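Local atomic coordinates of Lmo2125 protein (Listeria monocytogenes serovar 1/2a, PDB entry 5TU0), a protein that binds maltose and, as a membrane-attached lipoprotein of the bacterial solute-binding protein 1 family, probably delivers it to a sugar transporter. Residues 109-115 with 270-276; 296-302 with 314-320; 45-49 with 62-68; 275-279 with 291-296. The protein carries 2 engineered substitutions. One frame throughout, in Å; residues are numbered along the deposited sequence.

Contact 1. Residues 109-115 with 270-276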
loop_
_atom_site.group_PDB
_atom_site.type_symbol
_atom_site.label_atom_id
_atom_site.label_comp_id
_atom_site.label_asym_id
_atom_site.label_seq_id
_atom_site.Cartn_x
_atom_site.Cartn_y
_atom_site.Cartn_z
ATOM N N ALA A 109 7.038 6.879 -13.017
ATOM C CA ALA A 109 7.451 8.016 -12.213
ATOM C C ALA A 109 6.559 8.046 -10.975
ATOM O O ALA A 109 5.345 8.198 -11.099
ATOM C CB ALA A 109 7.304 9.301 -13.015
ATOM N N PRO A 110 7.146 7.911 -9.768
ATOM C CA PRO A 110 6.328 7.912 -8.546
ATOM C C PRO A 110 5.510 9.175 -8.368
ATOM O O PRO A 110 6.034 10.282 -8.586
ATOM C CB PRO A 110 7.360 7.807 -7.422
ATOM C CG PRO A 110 8.561 7.254 -8.050
ATOM C CD PRO A 110 8.561 7.638 -9.485
ATOM N N ALA A 111 4.253 9.000 -7.943
ATOM C CA ALA A 111 3.324 10.095 -7.798
ATOM C C ALA A 111 2.591 10.175 -6.448
ATOM O O ALA A 111 2.358 11.283 -5.943
ATOM C CB ALA A 111 2.306 10.000 -8.912
ATOM N N ILE A 112 2.223 9.017 -5.884
ATOM C CA ILE A 112 1.458 8.945 -4.656
ATOM C C ILE A 112 2.035 7.864 -3.771
ATOM O O ILE A 112 2.406 6.808 -4.264
ATOM C CB ILE A 112 -0.015 8.586 -4.955
ATOM C CG1 ILE A 112 -0.698 9.722 -5.742
ATOM C CG2 ILE A 112 -0.799 8.295 -3.672
ATOM C CD1 ILE A 112 -2.108 9.404 -6.191
ATOM N N ILE A 113 2.120 8.133 -2.473
ATOM C CA ILE A 113 2.580 7.123 -1.524
ATOM C C ILE A 113 1.462 6.846 -0.549
ATOM O O ILE A 113 0.641 7.700 -0.288
ATOM C CB ILE A 113 3.850 7.527 -0.729
ATOM C CG1 ILE A 113 3.635 8.830 0.076
ATOM C CG2 ILE A 113 5.031 7.653 -1.683
ATOM C CD1 ILE A 113 4.582 9.004 1.252
ATOM N N GLU A 114 1.427 5.627 -0.044
ATOM C CA GLU A 114 0.474 5.269 0.984
ATOM C C GLU A 114 0.939 4.041 1.735
ATOM O O GLU A 114 1.726 3.262 1.225
ATOM C CB GLU A 114 -0.937 5.064 0.427
ATOM C CG GLU A 114 -1.088 4.008 -0.640
ATOM C CD GLU A 114 -2.550 3.673 -0.920
ATOM O OE1 GLU A 114 -3.462 4.440 -0.489
ATOM O OE2 GLU A 114 -2.788 2.623 -1.557
ATOM N N THR A 115 0.478 3.912 2.967
ATOM C CA THR A 115 0.797 2.756 3.759
ATOM C C THR A 115 -0.227 2.709 4.877
ATOM O O THR A 115 -1.039 3.635 5.035
ATOM C CB THR A 115 2.237 2.800 4.328
ATOM O OG1 THR A 115 2.550 1.546 4.949
ATOM C CG2 THR A 115 2.414 3.907 5.354
ATOM N N PHE A 270 4.013 -2.699 4.082
ATOM C CA PHE A 270 4.367 -2.485 2.674
ATOM C C PHE A 270 4.221 -0.996 2.323
ATOM O O PHE A 270 3.273 -0.341 2.753
ATOM C CB PHE A 270 3.486 -3.301 1.722
ATOM C CG PHE A 270 3.740 -4.785 1.765
ATOM C CD1 PHE A 270 4.991 -5.298 1.469
ATOM C CD2 PHE A 270 2.718 -5.670 2.085
ATOM C CE1 PHE A 270 5.230 -6.662 1.505
ATOM C CE2 PHE A 270 2.954 -7.040 2.124
ATOM C CZ PHE A 270 4.208 -7.533 1.825
ATOM N N ALA A 271 5.175 -0.484 1.551
ATOM C CA ALA A 271 5.150 0.900 1.065
ATOM C C ALA A 271 4.392 0.875 -0.264
ATOM O O ALA A 271 4.952 0.462 -1.281
ATOM C CB ALA A 271 6.568 1.410 0.852
ATOM N N GLY A 272 3.138 1.315 -0.259
ATOM C CA GLY A 272 2.303 1.296 -1.452
ATOM C C GLY A 272 2.244 2.659 -2.110
ATOM O O GLY A 272 2.949 3.610 -1.712
ATOM N N GLY A 273 1.412 2.747 -3.129
ATOM C CA GLY A 273 1.253 4.004 -3.856
ATOM C C GLY A 273 1.060 3.784 -5.335
ATOM O O GLY A 273 0.811 2.665 -5.776
ATOM N N LYS A 274 1.197 4.870 -6.092
ATOM C CA LYS A 274 0.961 4.860 -7.518
ATOM C C LYS A 274 1.995 5.707 -8.265
ATOM O O LYS A 274 2.540 6.695 -7.736
ATOM C CB LYS A 274 -0.433 5.427 -7.818
ATOM C CG LYS A 274 -1.608 4.703 -7.166
ATOM C CD LYS A 274 -2.920 5.306 -7.671
ATOM C CE LYS A 274 -4.175 4.778 -6.973
ATOM N NZ LYS A 274 -4.343 5.444 -5.664
ATOM N N GLY A 275 2.242 5.310 -9.502
ATOM C CA GLY A 275 3.144 6.020 -10.386
ATOM C C GLY A 275 2.464 6.269 -11.728
ATOM O O GLY A 275 1.444 5.643 -12.067
ATOM N N TRP A 276 3.017 7.208 -12.481
ATOM C CA TRP A 276 2.577 7.469 -13.825
ATOM C C TRP A 276 3.428 6.579 -14.742
ATOM O O TRP A 276 4.641 6.435 -14.534
ATOM C CB TRP A 276 2.766 8.947 -14.181
ATOM C CG TRP A 276 1.729 9.829 -13.620
ATOM C CD1 TRP A 276 1.762 10.504 -12.442
ATOM C CD2 TRP A 276 0.478 10.152 -14.238
ATOM N NE1 TRP A 276 0.604 11.251 -12.293
ATOM C CE2 TRP A 276 -0.206 11.030 -13.374
ATOM C CE3 TRP A 276 -0.127 9.772 -15.433
ATOM C CZ2 TRP A 276 -1.464 11.554 -13.683
ATOM C CZ3 TRP A 276 -1.384 10.286 -15.743
ATOM C CH2 TRP A 276 -2.034 11.166 -14.864
#

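Contact 2. Residues 296-302 with 314-320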
loop_
_atom_site.group_PDB
_atom_site.type_symbol
_atom_site.label_atom_id
_atom_site.label_comp_id
_atom_site.label_asym_id
_atom_site.label_seq_id
_atom_site.Cartn_x
_atom_site.Cartn_y
_atom_site.Cartn_z
ATOM N N THR A 296 4.853 15.121 -12.071
ATOM C CA THR A 296 5.579 14.765 -10.848
ATOM C C THR A 296 6.464 15.907 -10.315
ATOM O O THR A 296 7.223 15.692 -9.365
ATOM C CB THR A 296 6.392 13.442 -10.978
ATOM O OG1 THR A 296 7.391 13.562 -11.999
ATOM C CG2 THR A 296 5.486 12.291 -11.299
ATOM N N ASN A 297 6.372 17.116 -10.888
ATOM C CA ASN A 297 7.155 18.227 -10.334
ATOM C C ASN A 297 6.468 18.736 -9.062
ATOM O O ASN A 297 5.349 18.316 -8.735
ATOM C CB ASN A 297 7.468 19.345 -11.356
ATOM C CG ASN A 297 6.258 20.182 -11.765
ATOM O OD1 ASN A 297 5.257 20.259 -11.072
ATOM N ND2 ASN A 297 6.374 20.823 -12.924
ATOM N N GLN A 298 7.131 19.629 -8.342
ATOM C CA GLN A 298 6.594 20.115 -7.064
ATOM C C GLN A 298 5.241 20.812 -7.176
ATOM O O GLN A 298 4.344 20.522 -6.408
ATOM C CB GLN A 298 7.583 21.059 -6.384
ATOM C CG GLN A 298 7.070 21.583 -5.043
ATOM C CD GLN A 298 8.075 22.456 -4.329
ATOM O OE1 GLN A 298 9.188 22.654 -4.798
ATOM N NE2 GLN A 298 7.684 22.965 -3.168
ATOM N N LYS A 299 5.105 21.728 -8.128
ATOM C CA LYS A 299 3.851 22.462 -8.306
ATOM C C LYS A 299 2.650 21.520 -8.510
ATOM O O LYS A 299 1.635 21.627 -7.810
ATOM C CB LYS A 299 3.964 23.441 -9.500
ATOM C CG LYS A 299 2.742 24.328 -9.708
ATOM C CD LYS A 299 2.970 25.361 -10.808
ATOM C CE LYS A 299 1.787 26.307 -10.960
ATOM N NZ LYS A 299 0.551 25.604 -11.413
ATOM N N ASN A 300 2.785 20.581 -9.438
ATOM C CA ASN A 300 1.666 19.696 -9.779
ATOM C C ASN A 300 1.413 18.646 -8.713
ATOM O O ASN A 300 0.283 18.233 -8.515
ATOM C CB ASN A 300 1.862 19.100 -11.168
ATOM C CG ASN A 300 1.845 20.162 -12.241
ATOM O OD1 ASN A 300 0.900 20.970 -12.327
ATOM N ND2 ASN A 300 2.896 20.198 -13.048
ATOM N N GLN A 301 2.465 18.241 -8.008
ATOM C CA GLN A 301 2.301 17.318 -6.881
ATOM C C GLN A 301 1.572 18.014 -5.716
ATOM O O GLN A 301 0.755 17.399 -5.031
ATOM C CB GLN A 301 3.648 16.738 -6.484
ATOM C CG GLN A 301 4.092 15.654 -7.448
ATOM C CD GLN A 301 3.744 14.268 -6.935
ATOM O OE1 GLN A 301 4.464 13.740 -6.105
ATOM N NE2 GLN A 301 2.655 13.670 -7.436
ATOM N N GLU A 302 1.831 19.306 -5.522
ATOM C CA GLU A 302 1.108 20.072 -4.494
ATOM C C GLU A 302 -0.358 20.222 -4.895
ATOM O O GLU A 302 -1.249 20.068 -4.056
ATOM C CB GLU A 302 1.766 21.430 -4.214
ATOM C CG GLU A 302 3.101 21.253 -3.516
ATOM C CD GLU A 302 3.854 22.535 -3.235
ATOM O OE1 GLU A 302 3.397 23.643 -3.629
ATOM O OE2 GLU A 302 4.927 22.404 -2.610
ATOM N N ASN A 314 6.774 13.205 -4.573
ATOM C CA ASN A 314 7.799 14.265 -4.675
ATOM C C ASN A 314 8.047 14.802 -3.267
ATOM O O ASN A 314 7.104 15.213 -2.596
ATOM C CB ASN A 314 7.318 15.368 -5.654
ATOM C CG ASN A 314 8.307 16.501 -5.815
ATOM O OD1 ASN A 314 8.760 17.081 -4.830
ATOM N ND2 ASN A 314 8.623 16.858 -7.068
ATOM N N LEU A 315 9.303 14.762 -2.817
ATOM C CA LEU A 315 9.642 15.163 -1.443
ATOM C C LEU A 315 9.355 16.631 -1.122
ATOM O O LEU A 315 8.911 16.934 -0.018
ATOM C CB LEU A 315 11.102 14.825 -1.121
ATOM C CG LEU A 315 11.443 13.334 -1.140
ATOM C CD1 LEU A 315 12.939 13.105 -0.980
ATOM C CD2 LEU A 315 10.674 12.574 -0.076
ATOM N N LYS A 316 9.601 17.540 -2.073
ATOM C CA LYS A 316 9.327 18.956 -1.833
ATOM C C LYS A 316 7.820 19.114 -1.592
ATOM O O LYS A 316 7.393 19.843 -0.694
ATOM C CB LYS A 316 9.755 19.844 -3.020
ATOM C CG LYS A 316 11.158 19.651 -3.615
ATOM C CD LYS A 316 12.321 19.993 -2.698
ATOM C CE LYS A 316 12.820 18.826 -1.847
ATOM N NZ LYS A 316 13.497 17.748 -2.642
ATOM N N ALA A 317 7.020 18.435 -2.419
ATOM C CA ALA A 317 5.557 18.460 -2.299
ATOM C C ALA A 317 5.091 17.730 -1.044
ATOM O O ALA A 317 4.100 18.114 -0.437
ATOM C CB ALA A 317 4.902 17.843 -3.523
ATOM N N ARG A 318 5.802 16.668 -0.661
ATOM C CA ARG A 318 5.423 15.920 0.545
ATOM C C ARG A 318 5.623 16.770 1.815
ATOM O O ARG A 318 4.814 16.694 2.745
ATOM C CB ARG A 318 6.196 14.609 0.643
ATOM C CG ARG A 318 5.612 13.641 1.653
ATOM C CD ARG A 318 6.463 12.387 1.769
ATOM N NE ARG A 318 6.775 11.769 0.474
ATOM C CZ ARG A 318 7.553 10.697 0.328
ATOM N NH1 ARG A 318 8.086 10.105 1.389
ATOM N NH2 ARG A 318 7.811 10.229 -0.890
ATOM N N ASP A 319 6.694 17.567 1.853
ATOM C CA ASP A 319 6.936 18.500 2.974
ATOM C C ASP A 319 5.815 19.534 3.055
ATOM O O ASP A 319 5.323 19.832 4.146
ATOM C CB ASP A 319 8.279 19.225 2.838
ATOM C CG ASP A 319 9.475 18.328 3.134
ATOM O OD1 ASP A 319 9.289 17.196 3.641
ATOM O OD2 ASP A 319 10.618 18.766 2.877
ATOM N N THR A 320 5.413 20.082 1.905
ATOM C CA THR A 320 4.321 21.036 1.871
ATOM C C THR A 320 3.034 20.377 2.412
ATOM O O THR A 320 2.266 21.003 3.145
ATOM C CB THR A 320 4.065 21.567 0.448
ATOM O OG1 THR A 320 5.240 22.229 -0.043
ATOM C CG2 THR A 320 2.892 22.553 0.435
#

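Contact 3. Residues 45-49 with 62-68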
loop_
_atom_site.group_PDB
_atom_site.type_symbol
_atom_site.label_atom_id
_atom_site.label_comp_id
_atom_site.label_asym_id
_atom_site.label_seq_id
_atom_site.Cartn_x
_atom_site.Cartn_y
_atom_site.Cartn_z
ATOM N N MET A 45 -8.628 2.436 -13.319
ATOM C CA MET A 45 -7.175 2.247 -13.435
ATOM C C MET A 45 -6.794 0.815 -13.795
ATOM O O MET A 45 -5.993 0.580 -14.707
ATOM C CB MET A 45 -6.460 2.670 -12.137
ATOM C CG MET A 45 -4.928 2.662 -12.225
ATOM S SD MET A 45 -4.063 3.060 -10.677
ATOM C CE MET A 45 -4.440 1.611 -9.705
ATOM N N PHE A 46 -7.371 -0.137 -13.076
ATOM C CA PHE A 46 -7.083 -1.539 -13.321
ATOM C C PHE A 46 -7.636 -2.047 -14.660
ATOM O O PHE A 46 -6.976 -2.824 -15.320
ATOM C CB PHE A 46 -7.549 -2.378 -12.145
ATOM C CG PHE A 46 -6.834 -2.044 -10.852
ATOM C CD1 PHE A 46 -5.502 -2.425 -10.660
ATOM C CD2 PHE A 46 -7.486 -1.366 -9.818
ATOM C CE1 PHE A 46 -4.843 -2.142 -9.465
ATOM C CE2 PHE A 46 -6.832 -1.083 -8.621
ATOM C CZ PHE A 46 -5.510 -1.469 -8.445
ATOM N N GLU A 47 -8.821 -1.590 -15.073
ATOM C CA GLU A 47 -9.374 -1.999 -16.365
ATOM C C GLU A 47 -8.473 -1.523 -17.520
ATOM O O GLU A 47 -8.242 -2.247 -18.482
ATOM C CB GLU A 47 -10.798 -1.488 -16.557
ATOM C CG GLU A 47 -11.816 -2.190 -15.675
ATOM C CD GLU A 47 -13.240 -1.727 -15.925
ATOM O OE1 GLU A 47 -13.492 -1.085 -16.968
ATOM O OE2 GLU A 47 -14.115 -2.024 -15.074
ATOM N N THR A 48 -7.971 -0.304 -17.414
ATOM C CA THR A 48 -7.050 0.235 -18.420
ATOM C C THR A 48 -5.808 -0.673 -18.606
ATOM O O THR A 48 -5.400 -0.985 -19.726
ATOM C CB THR A 48 -6.572 1.629 -17.988
ATOM O OG1 THR A 48 -7.704 2.499 -17.868
ATOM C CG2 THR A 48 -5.567 2.204 -18.972
ATOM N N LEU A 49 -5.203 -1.055 -17.489
ATOM C CA LEU A 49 -4.027 -1.904 -17.496
ATOM C C LEU A 49 -4.343 -3.334 -17.977
ATOM O O LEU A 49 -3.535 -3.914 -18.722
ATOM C CB LEU A 49 -3.368 -1.912 -16.126
ATOM C CG LEU A 49 -2.912 -0.538 -15.624
ATOM C CD1 LEU A 49 -2.420 -0.667 -14.196
ATOM C CD2 LEU A 49 -1.842 0.088 -16.527
ATOM N N PRO A 62 -4.238 4.420 -24.398
ATOM C CA PRO A 62 -3.793 5.777 -24.060
ATOM C C PRO A 62 -2.262 5.844 -24.039
ATOM O O PRO A 62 -1.592 4.807 -23.944
ATOM C CB PRO A 62 -4.355 5.979 -22.639
ATOM C CG PRO A 62 -4.419 4.604 -22.084
ATOM C CD PRO A 62 -4.853 3.755 -23.231
ATOM N N ASP A 63 -1.711 7.052 -24.138
ATOM C CA ASP A 63 -0.266 7.236 -24.087
ATOM C C ASP A 63 0.285 7.143 -22.687
ATOM O O ASP A 63 1.368 6.571 -22.478
ATOM C CB ASP A 63 0.109 8.598 -24.642
ATOM C CG ASP A 63 -0.239 8.735 -26.093
ATOM O OD1 ASP A 63 0.300 7.948 -26.894
ATOM O OD2 ASP A 63 -1.026 9.647 -26.425
ATOM N N VAL A 64 -0.428 7.726 -21.719
ATOM C CA VAL A 64 -0.001 7.686 -20.323
ATOM C C VAL A 64 -1.185 7.354 -19.423
ATOM O O VAL A 64 -2.337 7.648 -19.744
ATOM C CB VAL A 64 0.639 9.008 -19.849
ATOM C CG1 VAL A 64 1.946 9.281 -20.590
ATOM C CG2 VAL A 64 -0.331 10.157 -20.022
ATOM N N MET A 65 -0.879 6.711 -18.303
ATOM C CA MET A 65 -1.882 6.307 -17.332
ATOM C C MET A 65 -1.185 6.100 -15.989
ATOM O O MET A 65 0.003 6.341 -15.867
ATOM C CB MET A 65 -2.576 5.038 -17.836
ATOM C CG MET A 65 -1.676 3.807 -17.888
ATOM S SD MET A 65 -1.866 2.807 -19.387
ATOM C CE MET A 65 -0.851 3.825 -20.450
ATOM N N MET A 66 -1.921 5.658 -14.986
ATOM C CA MET A 66 -1.334 5.400 -13.692
ATOM C C MET A 66 -1.391 3.910 -13.393
ATOM O O MET A 66 -2.139 3.154 -14.026
ATOM C CB MET A 66 -2.073 6.192 -12.611
ATOM C CG MET A 66 -2.015 7.705 -12.809
ATOM S SD MET A 66 -3.073 8.604 -11.644
ATOM C CE MET A 66 -2.393 8.070 -10.100
ATOM N N SER A 67 -0.587 3.494 -12.418
ATOM C CA SER A 67 -0.579 2.119 -11.962
ATOM C C SER A 67 -0.120 2.054 -10.518
ATOM O O SER A 67 0.729 2.846 -10.095
ATOM C CB SER A 67 0.360 1.266 -12.817
ATOM O OG SER A 67 0.471 -0.062 -12.303
ATOM N N ALA A 68 -0.709 1.128 -9.760
ATOM C CA ALA A 68 -0.222 0.842 -8.424
ATOM C C ALA A 68 1.232 0.408 -8.582
ATOM O O ALA A 68 1.587 -0.229 -9.589
ATOM C CB ALA A 68 -1.017 -0.277 -7.789
HETATM O O HOH W 1 -4.382 2.816 -15.603
#

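Contact 4. Residues 275-279 with 291-296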
loop_
_atom_site.group_PDB
_atom_site.type_symbol
_atom_site.label_atom_id
_atom_site.label_comp_id
_atom_site.label_asym_id
_atom_site.label_seq_id
_atom_site.Cartn_x
_atom_site.Cartn_y
_atom_site.Cartn_z
ATOM N N GLY A 275 2.242 5.310 -9.502
ATOM C CA GLY A 275 3.144 6.020 -10.386
ATOM C C GLY A 275 2.464 6.269 -11.728
ATOM O O GLY A 275 1.444 5.643 -12.067
ATOM N N TRP A 276 3.017 7.208 -12.481
ATOM C CA TRP A 276 2.577 7.469 -13.825
ATOM C C TRP A 276 3.428 6.579 -14.742
ATOM O O TRP A 276 4.641 6.435 -14.534
ATOM C CB TRP A 276 2.766 8.947 -14.181
ATOM C CG TRP A 276 1.729 9.829 -13.620
ATOM C CD1 TRP A 276 1.762 10.504 -12.442
ATOM C CD2 TRP A 276 0.478 10.152 -14.238
ATOM N NE1 TRP A 276 0.604 11.251 -12.293
ATOM C CE2 TRP A 276 -0.206 11.030 -13.374
ATOM C CE3 TRP A 276 -0.127 9.772 -15.433
ATOM C CZ2 TRP A 276 -1.464 11.554 -13.683
ATOM C CZ3 TRP A 276 -1.384 10.286 -15.743
ATOM C CH2 TRP A 276 -2.034 11.166 -14.864
ATOM N N VAL A 277 2.787 5.970 -15.736
ATOM C CA VAL A 277 3.464 5.079 -16.663
ATOM C C VAL A 277 3.147 5.458 -18.094
ATOM O O VAL A 277 2.145 6.134 -18.344
ATOM C CB VAL A 277 3.093 3.609 -16.400
ATOM C CG1 VAL A 277 3.425 3.246 -14.954
ATOM C CG2 VAL A 277 1.616 3.318 -16.683
ATOM N N VAL A 278 4.014 5.034 -19.020
ATOM C CA VAL A 278 3.878 5.326 -20.460
ATOM C C VAL A 278 3.683 4.032 -21.225
ATOM O O VAL A 278 4.437 3.077 -21.046
ATOM C CB VAL A 278 5.132 6.029 -21.007
ATOM C CG1 VAL A 278 5.022 6.265 -22.514
ATOM C CG2 VAL A 278 5.374 7.328 -20.264
ATOM N N SER A 279 2.662 3.994 -22.073
ATOM C CA SER A 279 2.415 2.839 -22.921
ATOM C C SER A 279 3.620 2.579 -23.831
ATOM O O SER A 279 4.131 3.503 -24.461
ATOM C CB SER A 279 1.183 3.096 -23.787
ATOM O OG SER A 279 1.020 2.098 -24.771
ATOM N N TRP A 291 5.337 14.753 -19.998
ATOM C CA TRP A 291 4.167 14.698 -19.092
ATOM C C TRP A 291 4.531 14.124 -17.729
ATOM O O TRP A 291 4.135 14.665 -16.711
ATOM C CB TRP A 291 3.003 13.902 -19.703
ATOM C CG TRP A 291 1.843 13.781 -18.758
ATOM C CD1 TRP A 291 1.570 12.735 -17.924
ATOM C CD2 TRP A 291 0.844 14.766 -18.505
ATOM N NE1 TRP A 291 0.448 12.998 -17.181
ATOM C CE2 TRP A 291 -0.017 14.246 -17.521
ATOM C CE3 TRP A 291 0.592 16.044 -19.017
ATOM C CZ2 TRP A 291 -1.127 14.953 -17.049
ATOM C CZ3 TRP A 291 -0.516 16.749 -18.548
ATOM C CH2 TRP A 291 -1.359 16.197 -17.567
ATOM N N LEU A 292 5.272 13.018 -17.709
ATOM C CA LEU A 292 5.696 12.438 -16.438
ATOM C C LEU A 292 6.505 13.434 -15.588
ATOM O O LEU A 292 6.293 13.539 -14.372
ATOM C CB LEU A 292 6.483 11.133 -16.645
ATOM C CG LEU A 292 5.678 9.826 -16.634
ATOM C CD1 LEU A 292 4.564 9.831 -17.671
ATOM C CD2 LEU A 292 6.585 8.616 -16.830
ATOM N N ASP A 293 7.428 14.150 -16.238
ATOM C CA ASP A 293 8.283 15.147 -15.570
ATOM C C ASP A 293 7.462 16.332 -15.075
ATOM O O ASP A 293 7.788 16.936 -14.044
ATOM C CB ASP A 293 9.387 15.655 -16.517
ATOM C CG ASP A 293 10.423 14.573 -16.857
ATOM O OD1 ASP A 293 10.454 13.518 -16.185
ATOM O OD2 ASP A 293 11.210 14.784 -17.807
ATOM N N TYR A 294 6.436 16.690 -15.842
ATOM C CA TYR A 294 5.513 17.756 -15.458
ATOM C C TYR A 294 4.636 17.362 -14.252
ATOM O O TYR A 294 4.644 18.029 -13.201
ATOM C CB TYR A 294 4.603 18.086 -16.644
ATOM C CG TYR A 294 3.520 19.109 -16.371
ATOM C CD1 TYR A 294 3.812 20.464 -16.355
ATOM C CD2 TYR A 294 2.193 18.723 -16.171
ATOM C CE1 TYR A 294 2.819 21.416 -16.121
ATOM C CE2 TYR A 294 1.193 19.673 -15.932
ATOM C CZ TYR A 294 1.520 21.021 -15.911
ATOM O OH TYR A 294 0.564 21.991 -15.673
ATOM N N VAL A 295 3.881 16.276 -14.399
ATOM C CA VAL A 295 2.913 15.880 -13.377
ATOM C C VAL A 295 3.569 15.496 -12.039
ATOM O O VAL A 295 2.918 15.559 -10.991
ATOM C CB VAL A 295 1.945 14.770 -13.902
ATOM C CG1 VAL A 295 2.643 13.424 -14.011
ATOM C CG2 VAL A 295 0.741 14.605 -12.990
ATOM N N THR A 296 4.853 15.121 -12.071
ATOM C CA THR A 296 5.579 14.765 -10.848
ATOM C C THR A 296 6.464 15.907 -10.315
ATOM O O THR A 296 7.223 15.692 -9.365
ATOM C CB THR A 296 6.392 13.442 -10.978
ATOM O OG1 THR A 296 7.391 13.562 -11.999
ATOM C CG2 THR A 296 5.486 12.291 -11.299
#

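Contact 1. Residues 109-115 with 270-276
The indole of Trp276 meets the carbonyl O of Ala109 near its plane, at an edge, while the methyl of Ala111 comes in obliquely, CB 3.6 Å from CD1; Met66 and helix 285-295 pack around the same ring. This is one end of an antiparallel ladder between strands 109-114 and 272-276, broken by a classic beta bulge. Ala111 and Ile112 both face Lys274, whose O accepts from Ala111 N at 2.9 Å and from Ile112 N at 3.0 Å. A small alanine suits the bulge, where its CB lies close to both that carbonyl and the indole. Gly273 has backbone angles open essentially to glycine alone, and its bare CA comes within 3.1 Å of Ile112 O in a CA-H...O contact. Across the ladder, Glu114, which pairs with Gly272, has CG set between its backbone N and carbonyl carbon (chi1 59°). This rests CG 3.7 Å from Gly273 N, and the chain then extends toward the bound maltose, whose pocket Glu114 helps to form. Lys274 sends its ammonium group to Tyr19 OH. At the far end the Thr115 hydroxyl, OG1, donates to Phe270 O at 3.0 Å, from 38° above the carbonyl plane.

Contact 2. Residues 296-302 with 314-320
Gln301 and Asn314 tie together the starts of helices 298-308 and 315-323, whose short segments cross at -41°. Among the amide hydrogen bonds, Gln301 OE1 accepts from Asn314 N at 2.8 Å, nearly straight and in the carbonyl plane. A bend at chi2 (-97°) folds the glutamine back to this position, and its NE2 serves Ala111 O of strand 105-121. Asn314 works in both directions: ND2 donates within its amide plane to Thr296 O at 2.9 Å, while OD1 caps its own helix, accepting from Ala317 N and, weakly, from Lys316 N. Asparagine fits this N-cap because one short amide can do both jobs.

The carboxylate of Glu302 provides the charged element. Its OE2 takes Thr320 OG1 at 2.6 Å and Gln298 NE2 at 2.9 Å, the two donors reaching it from opposite faces of the carboxylate plane. Gln298 shares Glu302's helix, so only the Thr320 bond crosses.

Van der Waals contacts fill the middle. Ala317 CB lies 3.4 Å from Gln301 CB, a closeness that a small residue allows, and the extended Gln298 rests its amide carbon CD 3.4 Å from the methylene CB of Lys316, crossing at about a right angle; the lysine ammonium goes on to a salt bridge with Asp91. With two donors on one oxygen, Glu302 is probably stabilised as a carboxylate, and the helices are joined by directional polar bonds around a small aliphatic contact.

Contact 3. Residues 45-49 with 62-68
Met45 lays its side chain along the edge of strand 64-68 as the first bump of helix 45-58. With CG anti to the backbone N (chi1 -173°), the chain runs down beside the strand: CG settles 3.4 Å from Met66 O, SD lies against Ser67 CA, and the terminal bend at chi3 carries CE to 3.8 Å from Ala68 N. CE also sits over one face of the Phe46 ring, toward its rim. Unbranched and flexible, methionine can follow the strand in this way. The strand ends at Ala68, whose side chain is about 6 Å from a bound glucose unit.

One turn further on, Leu49 forks over the strand. Its CD1 drops against Ser67, 3.5 Å from OG, a hydroxyl turned to donate to Ala68 O, while CD2 reaches Met65 SD at 3.9 Å. The bent chain of Met65 rises from the strand into the hollow between Leu49 and Thr48, its sulfur also meeting Thr48 CG2 at 3.8 Å. That same methyl touches the Pro62 ring at the strand's approach, while Thr48 OG1 bonds back to Asp44 O. Where helix and strand backbones do not meet directly, a single water bridges them, donating to Met45 O at 2.9 Å and to Met66 O at 2.8 Å and so giving each carbonyl a donor.

The helix crosses the strand at -111°, steeply rather than lying along it. Helix 45-58 links strand 37-42 to strand 64-68, with strand 10-15 between them: a beta-alpha-beta crossover, as in the alpha/beta lobe of periplasmic binding proteins.

Contact 4. Residues 275-279 with 291-296
Val295 and Trp291 are brought onto the indole of Trp276 by different first torsions. In Val295, CG1 stands between the backbone N and the carbonyl carbon (chi1 73°) and CG2 lies anti to the N, pointing both methyls at the ring; in Trp291, CG is anti to the backbone N (chi1 177°), turning its NE1 edge to the Trp276 face. Strand 275-278 and helix 291-295 run nearly antiparallel, as in a beta-alpha unit where the helix returns across the sheet.

Val295 CG1 makes a CH-pi contact 3.5 Å from the centroid of the five-membered ring of Trp276, almost along its normal. Over the same face, the edge of Trp291 completes a T-shaped (edge-to-face) pair: its five-membered ring and the six-membered ring of Trp276 have centroids 4.9 Å apart and planes at 76°, with Trp291 NE1 3.6 Å from Trp276 CZ3. A broad indole suits this place because it offers one flat surface to both neighbours.

Leu292 fills the angle between strand and helix. Its CG lies 3.9 Å from Trp276 CB, and CD1 lies 3.7 Å from Val278 CG2, so a branched aliphatic chain bridges residues two apart on one strand. Phe30 meets Trp291 edge-to-face, extending the aromatic core. At the helix end, Leu292 O is gripped from opposite faces of its plane by Thr296 N at 3.1 Å and Thr296 OG1 at 2.6 Å.

In the fold
Along the chain contact 3 comes first; contact 1 joins strand 105-121 to strand 272-278, contact 4 begins on the residues where contact 1 ends, sharing Gly275 and Trp276, and contact 2 follows, sharing Thr296 with contact 4. Strands 64-68, 272-278 and 105-121 are successive neighbours in one sheet, so contacts 1, 3 and 4 reach it. Their centres lie about 11 to 14 Å apart. Contact 2 lies, centre to centre, about 13 Å from contact 1 and about 22 Å from contact 3, without touching the latter; Gln301 ties it to the sheet through Ala111. They probably form one alpha/beta lobe, with Glu114 of contact 1 touching the sugar and strand 64-68 ending near it.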